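Local coordinates for amine oxidase (Emericella nidulans, PDB 3PGB), which probably oxidises primary amines, using a bound copper ion and a topaquinone cofactor formed from one of its own tyrosines, at residues Ala540-Leu545 and Val717-Leu722; Arg578-Ser583 and Val602-Pro607. All blocks are in the same frame, centred on the assembly; numbering follows the deposited sequence.

Contact 1 of 2, residues Ala540-Leu545 and Val717-Leu722. With CA (calcium ion), chain F.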
ATOM      1  N   ALA A 540       4.449 -13.875 -13.937  1.00 14.91           N
ATOM      2  CA  ALA A 540       3.041 -14.155 -13.683  1.00 14.95           C
ATOM      3  C   ALA A 540       2.407 -14.766 -14.936  1.00 15.08           C
ATOM      4  O   ALA A 540       1.946 -14.052 -15.822  1.00 15.09           O
ATOM      5  CB  ALA A 540       2.315 -12.879 -13.274  1.00 14.89           C
ATOM      6  N   ASP A 541       2.397 -16.093 -15.008  1.00 15.21           N
ATOM      7  CA  ASP A 541       1.840 -16.796 -16.160  1.00 15.13           C
ATOM      8  C   ASP A 541       0.343 -17.013 -15.977  1.00 15.09           C
ATOM      9  O   ASP A 541      -0.100 -18.133 -15.709  1.00 15.13           O
ATOM     10  CB  ASP A 541       2.561 -18.136 -16.371  1.00 15.16           C
ATOM     11  CG  ASP A 541       2.155 -18.829 -17.664  1.00 15.25           C
ATOM     12  OD1 ASP A 541       1.378 -18.256 -18.455  1.00 15.17           O
ATOM     13  OD2 ASP A 541       2.613 -19.966 -17.888  1.00 16.21           O
ATOM     14  N   PHE A 542      -0.434 -15.945 -16.130  1.00 14.93           N
ATOM     15  CA  PHE A 542      -1.890 -16.052 -16.059  1.00 14.93           C
ATOM     16  C   PHE A 542      -2.403 -16.908 -17.206  1.00 14.98           C
ATOM     17  O   PHE A 542      -2.046 -16.663 -18.356  1.00 15.33           O
ATOM     18  CB  PHE A 542      -2.559 -14.677 -16.164  1.00 15.06           C
ATOM     19  CG  PHE A 542      -2.253 -13.762 -15.024  1.00 14.35           C
ATOM     20  CD1 PHE A 542      -3.049 -13.756 -13.894  1.00 14.18           C
ATOM     21  CD2 PHE A 542      -1.174 -12.908 -15.084  1.00 14.08           C
ATOM     22  CE1 PHE A 542      -2.766 -12.919 -12.843  1.00 14.18           C
ATOM     23  CE2 PHE A 542      -0.888 -12.071 -14.045  1.00 14.50           C
ATOM     24  CZ  PHE A 542      -1.683 -12.078 -12.917  1.00 14.44           C
ATOM     25  N   ASP A 543      -3.231 -17.903 -16.901  1.00 14.96           N
ATOM     26  CA  ASP A 543      -3.965 -18.648 -17.922  1.00 14.98           C
ATOM     27  C   ASP A 543      -5.449 -18.518 -17.613  1.00 15.19           C
ATOM     28  O   ASP A 543      -6.088 -19.469 -17.144  1.00 15.68           O
ATOM     29  CB  ASP A 543      -3.550 -20.122 -17.938  1.00 14.96           C
ATOM     30  CG  ASP A 543      -2.145 -20.340 -18.488  1.00 15.43           C
ATOM     31  OD1 ASP A 543      -1.547 -19.411 -19.082  1.00 16.01           O
ATOM     32  OD2 ASP A 543      -1.634 -21.465 -18.333  1.00 15.67           O
ATOM     33  N   ILE A 544      -6.004 -17.340 -17.884  1.00 15.10           N
ATOM     34  CA  ILE A 544      -7.368 -17.035 -17.459  1.00 15.07           C
ATOM     35  C   ILE A 544      -8.374 -17.866 -18.255  1.00 15.10           C
ATOM     36  O   ILE A 544      -8.533 -17.681 -19.465  1.00 14.86           O
ATOM     37  CB  ILE A 544      -7.704 -15.524 -17.592  1.00 15.06           C
ATOM     38  CG1 ILE A 544      -6.684 -14.659 -16.835  1.00 14.82           C
ATOM     39  CG2 ILE A 544      -9.110 -15.243 -17.076  1.00 14.56           C
ATOM     40  CD1 ILE A 544      -6.507 -15.024 -15.377  1.00 14.89           C
ATOM     41  N   LEU A 545      -9.043 -18.784 -17.561  1.00 15.15           N
ATOM     42  CA  LEU A 545     -10.023 -19.677 -18.176  1.00 15.12           C
ATOM     43  C   LEU A 545      -9.425 -20.370 -19.411  1.00 15.42           C
ATOM     44  O   LEU A 545     -10.087 -20.513 -20.439  1.00 15.63           O
ATOM     45  CB  LEU A 545     -11.303 -18.904 -18.530  1.00 14.94           C
ATOM     46  CG  LEU A 545     -12.046 -18.251 -17.354  1.00 14.41           C
ATOM     47  CD1 LEU A 545     -13.097 -17.233 -17.815  1.00 12.92           C
ATOM     48  CD2 LEU A 545     -12.685 -19.316 -16.457  1.00 13.75           C
ATOM     49  N   VAL A 717       2.236  -5.663  -5.770  1.00 17.15           N
ATOM     50  CA  VAL A 717       1.203  -5.705  -6.804  1.00 17.08           C
ATOM     51  C   VAL A 717       0.088  -6.624  -6.328  1.00 16.93           C
ATOM     52  O   VAL A 717       0.277  -7.412  -5.410  1.00 17.14           O
ATOM     53  CB  VAL A 717       1.741  -6.219  -8.164  1.00 17.12           C
ATOM     54  CG1 VAL A 717       2.590  -5.157  -8.842  1.00 17.10           C
ATOM     55  CG2 VAL A 717       2.524  -7.515  -7.991  1.00 17.14           C
ATOM     56  N   ALA A 718      -1.075  -6.506  -6.950  1.00 16.70           N
ATOM     57  CA  ALA A 718      -2.221  -7.318  -6.587  1.00 16.55           C
ATOM     58  C   ALA A 718      -2.974  -7.744  -7.838  1.00 16.40           C
ATOM     59  O   ALA A 718      -3.164  -6.951  -8.755  1.00 16.40           O
ATOM     60  CB  ALA A 718      -3.128  -6.544  -5.674  1.00 16.59           C
ATOM     61  N   PHE A 719      -3.380  -9.008  -7.873  1.00 16.28           N
ATOM     62  CA  PHE A 719      -4.195  -9.528  -8.962  1.00 16.10           C
ATOM     63  C   PHE A 719      -5.581  -9.708  -8.383  1.00 16.15           C
ATOM     64  O   PHE A 719      -5.742 -10.410  -7.390  1.00 16.16           O
ATOM     65  CB  PHE A 719      -3.660 -10.870  -9.482  1.00 15.85           C
ATOM     66  CG  PHE A 719      -2.164 -10.936  -9.598  1.00 14.99           C
ATOM     67  CD1 PHE A 719      -1.431  -9.850 -10.036  1.00 14.58           C
ATOM     68  CD2 PHE A 719      -1.487 -12.114  -9.306  1.00 15.02           C
ATOM     69  CE1 PHE A 719      -0.054  -9.925 -10.160  1.00 14.56           C
ATOM     70  CE2 PHE A 719      -0.108 -12.195  -9.431  1.00 14.53           C
ATOM     71  CZ  PHE A 719       0.609 -11.098  -9.855  1.00 14.15           C
ATOM     72  N   THR A 720      -6.572  -9.058  -8.985  1.00 16.27           N
ATOM     73  CA  THR A 720      -7.945  -9.113  -8.496  1.00 16.35           C
ATOM     74  C   THR A 720      -8.896  -9.476  -9.632  1.00 16.10           C
ATOM     75  O   THR A 720      -8.671  -9.067 -10.760  1.00 15.82           O
ATOM     76  CB  THR A 720      -8.369  -7.764  -7.870  1.00 16.61           C
ATOM     77  OG1 THR A 720      -9.569  -7.947  -7.113  1.00 17.65           O
ATOM     78  CG2 THR A 720      -8.603  -6.688  -8.941  1.00 16.47           C
ATOM     79  N   PRO A 721      -9.954 -10.258  -9.343  1.00 16.18           N
ATOM     80  CA  PRO A 721     -10.926 -10.571 -10.387  1.00 16.34           C
ATOM     81  C   PRO A 721     -11.538  -9.318 -11.002  1.00 16.27           C
ATOM     82  O   PRO A 721     -11.769  -8.336 -10.298  1.00 16.68           O
ATOM     83  CB  PRO A 721     -11.995 -11.373  -9.639  1.00 16.43           C
ATOM     84  CG  PRO A 721     -11.257 -12.019  -8.544  1.00 16.34           C
ATOM     85  CD  PRO A 721     -10.249 -10.998  -8.104  1.00 16.29           C
ATOM     86  N   LEU A 722     -11.760  -9.354 -12.311  1.00 16.05           N
ATOM     87  CA  LEU A 722     -12.321  -8.228 -13.043  1.00 15.82           C
ATOM     88  C   LEU A 722     -13.344  -8.783 -14.030  1.00 15.59           C
ATOM     89  O   LEU A 722     -12.977  -9.469 -14.982  1.00 15.47           O
ATOM     90  CB  LEU A 722     -11.209  -7.465 -13.764  1.00 15.96           C
ATOM     91  CG  LEU A 722     -11.523  -6.056 -14.275  1.00 15.93           C
ATOM     92  CD1 LEU A 722     -12.613  -6.094 -15.327  1.00 16.33           C
ATOM     93  CD2 LEU A 722     -11.913  -5.132 -13.136  1.00 15.84           C
TER
HETATM   94 CA    CA F 903      -0.397 -17.629 -19.892  1.00 15.97          CA
HETATM   95  O   HOH W   1      -2.307 -16.451 -21.045  1.00  6.14           O
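The backbone O of F542, the residue whose ring meets F719 across this contact, binds a calcium ion at 2.5 Å. D541 OD1 holds the same ion at 2.4 Å and D543 OD1 at 2.3 Å. A water, D687 OD1 and the carbonyl O of L688 complete the six ligands. Each of the two aspartates of 541-543 spends one carboxylate oxygen on calcium and the other on a salt bridge to K114. This should help fix how both carboxylates are turned. D541 is the centre of an inverse gamma turn, closed by a weak bond from F542 N to A540 O.

F542 faces two ways: its carbonyl serves the metal, and its side chain serves the core. CG lies anti to the carbonyl carbon (chi1 -65°), and the ring points its far end at F719. The pair is T-shaped, with the edge of F542 toward the face of F719. The centroids are 4.8 Å apart and the planes stand at 76°. F542 CZ sits over the centre of the F719 ring, 3.5 Å from F719 CG. A540 adds a lighter touch, its CB 4.2 Å from F719 CZ. No hydrogen bond joins the two segments, and all three touching residues are buried.

The contact lies inside the beta sandwich of the enzyme domain. Strand 532-542 pairs with strands 374-389 and 686-698, while strand 714-722 pairs with 498-504 and 613-619. F542 also packs on L377 of strand 374-389, I618 of 613-619 and V690 of 686-698, and F719 on L692 of 686-698.

Contact 2 of 2, residues Arg578-Ser583 and Val602-Pro607. With NAG (2-acetamido-2-deoxy-beta-D-glucopyranose), chain C.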
ATOM      1  N   ARG A 578     -10.653   2.069 -24.174  1.00 21.69           N
ATOM      2  CA  ARG A 578     -10.310   0.648 -24.230  1.00 21.98           C
ATOM      3  C   ARG A 578      -9.477   0.274 -25.443  1.00 22.05           C
ATOM      4  O   ARG A 578      -9.755   0.715 -26.556  1.00 22.20           O
ATOM      5  CB  ARG A 578     -11.566  -0.202 -24.222  1.00 21.94           C
ATOM      6  CG  ARG A 578     -12.469   0.103 -23.067  1.00 22.56           C
ATOM      7  CD  ARG A 578     -13.217  -1.120 -22.638  1.00 23.78           C
ATOM      8  NE  ARG A 578     -14.514  -0.781 -22.084  1.00 25.29           N
ATOM      9  CZ  ARG A 578     -15.412  -1.679 -21.707  1.00 27.30           C
ATOM     10  NH1 ARG A 578     -15.142  -2.984 -21.809  1.00 27.75           N
ATOM     11  NH2 ARG A 578     -16.582  -1.272 -21.222  1.00 27.83           N
ATOM     12  N   SER A 579      -8.468  -0.561 -25.211  1.00 22.10           N
ATOM     13  CA  SER A 579      -7.618  -1.071 -26.271  1.00 22.19           C
ATOM     14  C   SER A 579      -7.002  -2.390 -25.836  1.00 22.30           C
ATOM     15  O   SER A 579      -6.712  -2.581 -24.653  1.00 22.60           O
ATOM     16  CB  SER A 579      -6.504  -0.069 -26.595  1.00 22.25           C
ATOM     17  OG  SER A 579      -5.565   0.023 -25.534  1.00 22.24           O
ATOM     18  N   PHE A 580      -6.797  -3.290 -26.792  1.00 22.22           N
ATOM     19  CA  PHE A 580      -6.094  -4.539 -26.536  1.00 22.20           C
ATOM     20  C   PHE A 580      -4.657  -4.417 -27.019  1.00 22.10           C
ATOM     21  O   PHE A 580      -4.408  -3.827 -28.068  1.00 22.30           O
ATOM     22  CB  PHE A 580      -6.771  -5.692 -27.273  1.00 22.25           C
ATOM     23  CG  PHE A 580      -8.175  -5.969 -26.818  1.00 22.65           C
ATOM     24  CD1 PHE A 580      -8.412  -6.631 -25.620  1.00 23.28           C
ATOM     25  CD2 PHE A 580      -9.259  -5.591 -27.597  1.00 23.52           C
ATOM     26  CE1 PHE A 580      -9.714  -6.903 -25.196  1.00 23.75           C
ATOM     27  CE2 PHE A 580     -10.566  -5.858 -27.185  1.00 23.97           C
ATOM     28  CZ  PHE A 580     -10.793  -6.515 -25.980  1.00 24.04           C
ATOM     29  N   ILE A 581      -3.710  -4.958 -26.260  1.00 22.05           N
ATOM     30  CA  ILE A 581      -2.337  -5.083 -26.742  1.00 22.08           C
ATOM     31  C   ILE A 581      -2.338  -6.161 -27.821  1.00 22.37           C
ATOM     32  O   ILE A 581      -2.730  -7.293 -27.566  1.00 22.49           O
ATOM     33  CB  ILE A 581      -1.353  -5.442 -25.613  1.00 21.97           C
ATOM     34  CG1 ILE A 581      -1.205  -4.259 -24.655  1.00 21.72           C
ATOM     35  CG2 ILE A 581       0.013  -5.820 -26.184  1.00 22.00           C
ATOM     36  CD1 ILE A 581      -0.245  -4.509 -23.510  1.00 21.44           C
ATOM     37  N   HIS A 582      -1.932  -5.797 -29.031  1.00 22.87           N
ATOM     38  CA  HIS A 582      -2.016  -6.708 -30.176  1.00 23.32           C
ATOM     39  C   HIS A 582      -0.768  -7.556 -30.353  1.00 23.33           C
ATOM     40  O   HIS A 582      -0.841  -8.680 -30.855  1.00 23.29           O
ATOM     41  CB  HIS A 582      -2.241  -5.922 -31.464  1.00 23.53           C
ATOM     42  CG  HIS A 582      -3.541  -5.190 -31.503  1.00 24.97           C
ATOM     43  ND1 HIS A 582      -4.758  -5.837 -31.468  1.00 26.01           N
ATOM     44  CD2 HIS A 582      -3.817  -3.868 -31.587  1.00 26.51           C
ATOM     45  CE1 HIS A 582      -5.729  -4.943 -31.523  1.00 26.84           C
ATOM     46  NE2 HIS A 582      -5.185  -3.740 -31.595  1.00 27.41           N
ATOM     47  N   SER A 583       0.374  -7.009 -29.950  1.00 23.31           N
ATOM     48  CA  SER A 583       1.659  -7.585 -30.301  1.00 23.44           C
ATOM     49  C   SER A 583       2.731  -7.254 -29.265  1.00 23.47           C
ATOM     50  O   SER A 583       2.595  -6.307 -28.490  1.00 23.69           O
ATOM     51  CB  SER A 583       2.057  -7.084 -31.700  1.00 23.48           C
ATOM     52  OG  SER A 583       3.337  -6.472 -31.717  1.00 23.65           O
ATOM     53  N   VAL A 602      -7.204 -10.787 -19.719  1.00 17.84           N
ATOM     54  CA  VAL A 602      -8.552 -11.293 -20.002  1.00 18.00           C
ATOM     55  C   VAL A 602      -8.560 -12.420 -21.030  1.00 18.28           C
ATOM     56  O   VAL A 602      -7.563 -12.669 -21.706  1.00 18.48           O
ATOM     57  CB  VAL A 602      -9.486 -10.172 -20.527  1.00 17.86           C
ATOM     58  CG1 VAL A 602      -9.413  -8.947 -19.638  1.00 17.55           C
ATOM     59  CG2 VAL A 602      -9.141  -9.812 -21.958  1.00 17.61           C
ATOM     60  N   ASN A 603      -9.697 -13.097 -21.137  1.00 18.57           N
ATOM     61  CA  ASN A 603      -9.919 -14.082 -22.188  1.00 18.88           C
ATOM     62  C   ASN A 603     -11.114 -13.645 -23.017  1.00 19.45           C
ATOM     63  O   ASN A 603     -12.261 -13.748 -22.575  1.00 19.44           O
ATOM     64  CB  ASN A 603     -10.149 -15.474 -21.601  1.00 18.75           C
ATOM     65  CG  ASN A 603     -10.269 -16.545 -22.670  1.00 18.16           C
ATOM     66  OD1 ASN A 603     -10.625 -16.263 -23.810  1.00 17.81           O
ATOM     67  ND2 ASN A 603      -9.979 -17.784 -22.299  1.00 17.71           N
ATOM     68  N   GLN A 604     -10.834 -13.154 -24.223  1.00 20.06           N
ATOM     69  CA  GLN A 604     -11.873 -12.633 -25.102  1.00 20.63           C
ATOM     70  C   GLN A 604     -12.841 -13.703 -25.585  1.00 20.98           C
ATOM     71  O   GLN A 604     -13.951 -13.388 -25.977  1.00 21.23           O
ATOM     72  CB  GLN A 604     -11.252 -11.944 -26.311  1.00 20.77           C
ATOM     73  CG  GLN A 604     -10.450 -10.703 -25.995  1.00 20.57           C
ATOM     74  CD  GLN A 604      -9.955 -10.026 -27.254  1.00 21.14           C
ATOM     75  OE1 GLN A 604     -10.707  -9.313 -27.923  1.00 21.82           O
ATOM     76  NE2 GLN A 604      -8.685 -10.254 -27.596  1.00 20.65           N
ATOM     77  N   ASP A 605     -12.414 -14.961 -25.564  1.00 21.60           N
ATOM     78  CA  ASP A 605     -13.249 -16.075 -26.018  1.00 21.73           C
ATOM     79  C   ASP A 605     -14.153 -16.619 -24.915  1.00 22.10           C
ATOM     80  O   ASP A 605     -14.967 -17.511 -25.167  1.00 22.26           O
ATOM     81  CB  ASP A 605     -12.367 -17.196 -26.576  1.00 21.63           C
ATOM     82  CG  ASP A 605     -11.569 -16.758 -27.798  1.00 21.44           C
ATOM     83  OD1 ASP A 605     -11.943 -15.736 -28.411  1.00 20.03           O
ATOM     84  OD2 ASP A 605     -10.576 -17.438 -28.151  1.00 21.36           O
ATOM     85  N   LYS A 606     -14.018 -16.084 -23.700  1.00 22.34           N
ATOM     86  CA  LYS A 606     -14.876 -16.474 -22.581  1.00 22.58           C
ATOM     87  C   LYS A 606     -15.487 -15.241 -21.904  1.00 22.25           C
ATOM     88  O   LYS A 606     -15.196 -14.954 -20.747  1.00 22.16           O
ATOM     89  CB  LYS A 606     -14.082 -17.309 -21.572  1.00 22.77           C
ATOM     90  CG  LYS A 606     -13.705 -18.713 -22.065  1.00 24.15           C
ATOM     91  CD  LYS A 606     -14.819 -19.733 -21.820  1.00 25.70           C
ATOM     92  CE  LYS A 606     -14.333 -21.167 -22.035  1.00 27.12           C
ATOM     93  NZ  LYS A 606     -13.263 -21.585 -21.064  1.00 27.55           N
ATOM     94  N   PRO A 607     -16.353 -14.515 -22.626  1.00 21.90           N
ATOM     95  CA  PRO A 607     -17.013 -13.361 -22.038  1.00 21.68           C
ATOM     96  C   PRO A 607     -18.136 -13.783 -21.100  1.00 21.55           C
ATOM     97  O   PRO A 607     -18.646 -14.893 -21.218  1.00 21.36           O
ATOM     98  CB  PRO A 607     -17.590 -12.646 -23.256  1.00 21.75           C
ATOM     99  CG  PRO A 607     -17.933 -13.763 -24.192  1.00 21.83           C
ATOM    100  CD  PRO A 607     -16.874 -14.817 -23.974  1.00 21.95           C
TER
HETATM  101  C1  NAG C   1      -8.181 -11.277 -31.788  1.00 27.91           C
HETATM  102  C2  NAG C   1      -8.546 -11.417 -33.255  1.00 29.61           C
HETATM  103  C3  NAG C   1     -10.053 -11.228 -33.374  1.00 29.96           C
HETATM  104  C4  NAG C   1     -10.794 -12.265 -32.535  1.00 30.37           C
HETATM  105  C5  NAG C   1     -10.209 -12.394 -31.125  1.00 29.51           C
HETATM  106  C6  NAG C   1     -10.554 -13.761 -30.559  1.00 29.69           C
HETATM  107  C7  NAG C   1      -7.191 -10.683 -35.180  1.00 31.45           C
HETATM  108  C8  NAG C   1      -6.524  -9.517 -35.856  1.00 31.05           C
HETATM  109  N2  NAG C   1      -7.839 -10.416 -34.040  1.00 30.67           N
HETATM  110  O3  NAG C   1     -10.431 -11.347 -34.725  1.00 29.09           O
HETATM  111  O4  NAG C   1     -12.156 -11.883 -32.415  1.00 32.11           O
HETATM  112  O5  NAG C   1      -8.803 -12.294 -31.040  1.00 28.68           O
HETATM  113  O6  NAG C   1     -11.699 -13.610 -29.768  1.00 30.91           O
HETATM  114  O7  NAG C   1      -7.123 -11.805 -35.686  1.00 32.27           O
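F580 and Q604 meet in an amide-on-ring stack beside a type I beta turn, N603 to K606. Strands 570-580 and 597-603 flank strand 548-562, so both partners reach across that middle strand.

The tight part is the stack. The Q604 amide lies nearly flat on one face of the F580 ring, with the planes 19° apart. Q604 OE1 lies over the face, offset toward the rim, 3.4 Å from F580 CZ and 3.5 Å from F580 CE2. Q604 CD is 3.7 Å from F580 CE1. The Q604 chain runs extended to CD, and its last torsion (chi3 79°) turns the amide flat to the ring. Q604 NE2 is held by T550 OG1 and N684 OD1, which probably fixes the amide's rotation.

V602 is a looser neighbour. Its CG2 comes to the ring edge, 4.4 Å from F580 CE1. No hydrogen bond crosses between the two segments.

The outer side belongs to the turn and to sugar. D605 and K606 are exposed, and a glycan attached to the protein itself lies alongside. Its N-acetylglucosamine is a surface neighbour here. The turn has its own internal ties: K606 N bonds to N603 O, and N603 OD1 makes an Asx turn by accepting from D605 N at 2.8 Å. From outside the turn, Q685 NE2 bonds to both N603 OD1 and D605 OD2. The other carboxylate oxygen faces the glycan: the sugar hydroxyl O6 donates a short bond to D605 OD1, at 2.5 Å.

Overall arrangement
Both contacts lie in the enzyme domain, with centres 14 Å apart. Contact 2 is nested within the chain loop that contact 1 closes. Contact 1 is core: aromatic packing inside the sandwich, with a calcium site on the same strand end. Contact 2 is nearer the surface, about 30 Å from the chain centre against 20 Å. It stacks an amide on a ring beside a glycan. Strand 613-619 joins them, pairing with 714-722 of contact 1 and with 597-603 of contact 2. They also touch directly: N603 ND2 probably bonds to I544 O, at 3.2 Å. The polar work of contact 1 is metal binding; that of contact 2 is hydrogen bonding within a turn and to a sugar.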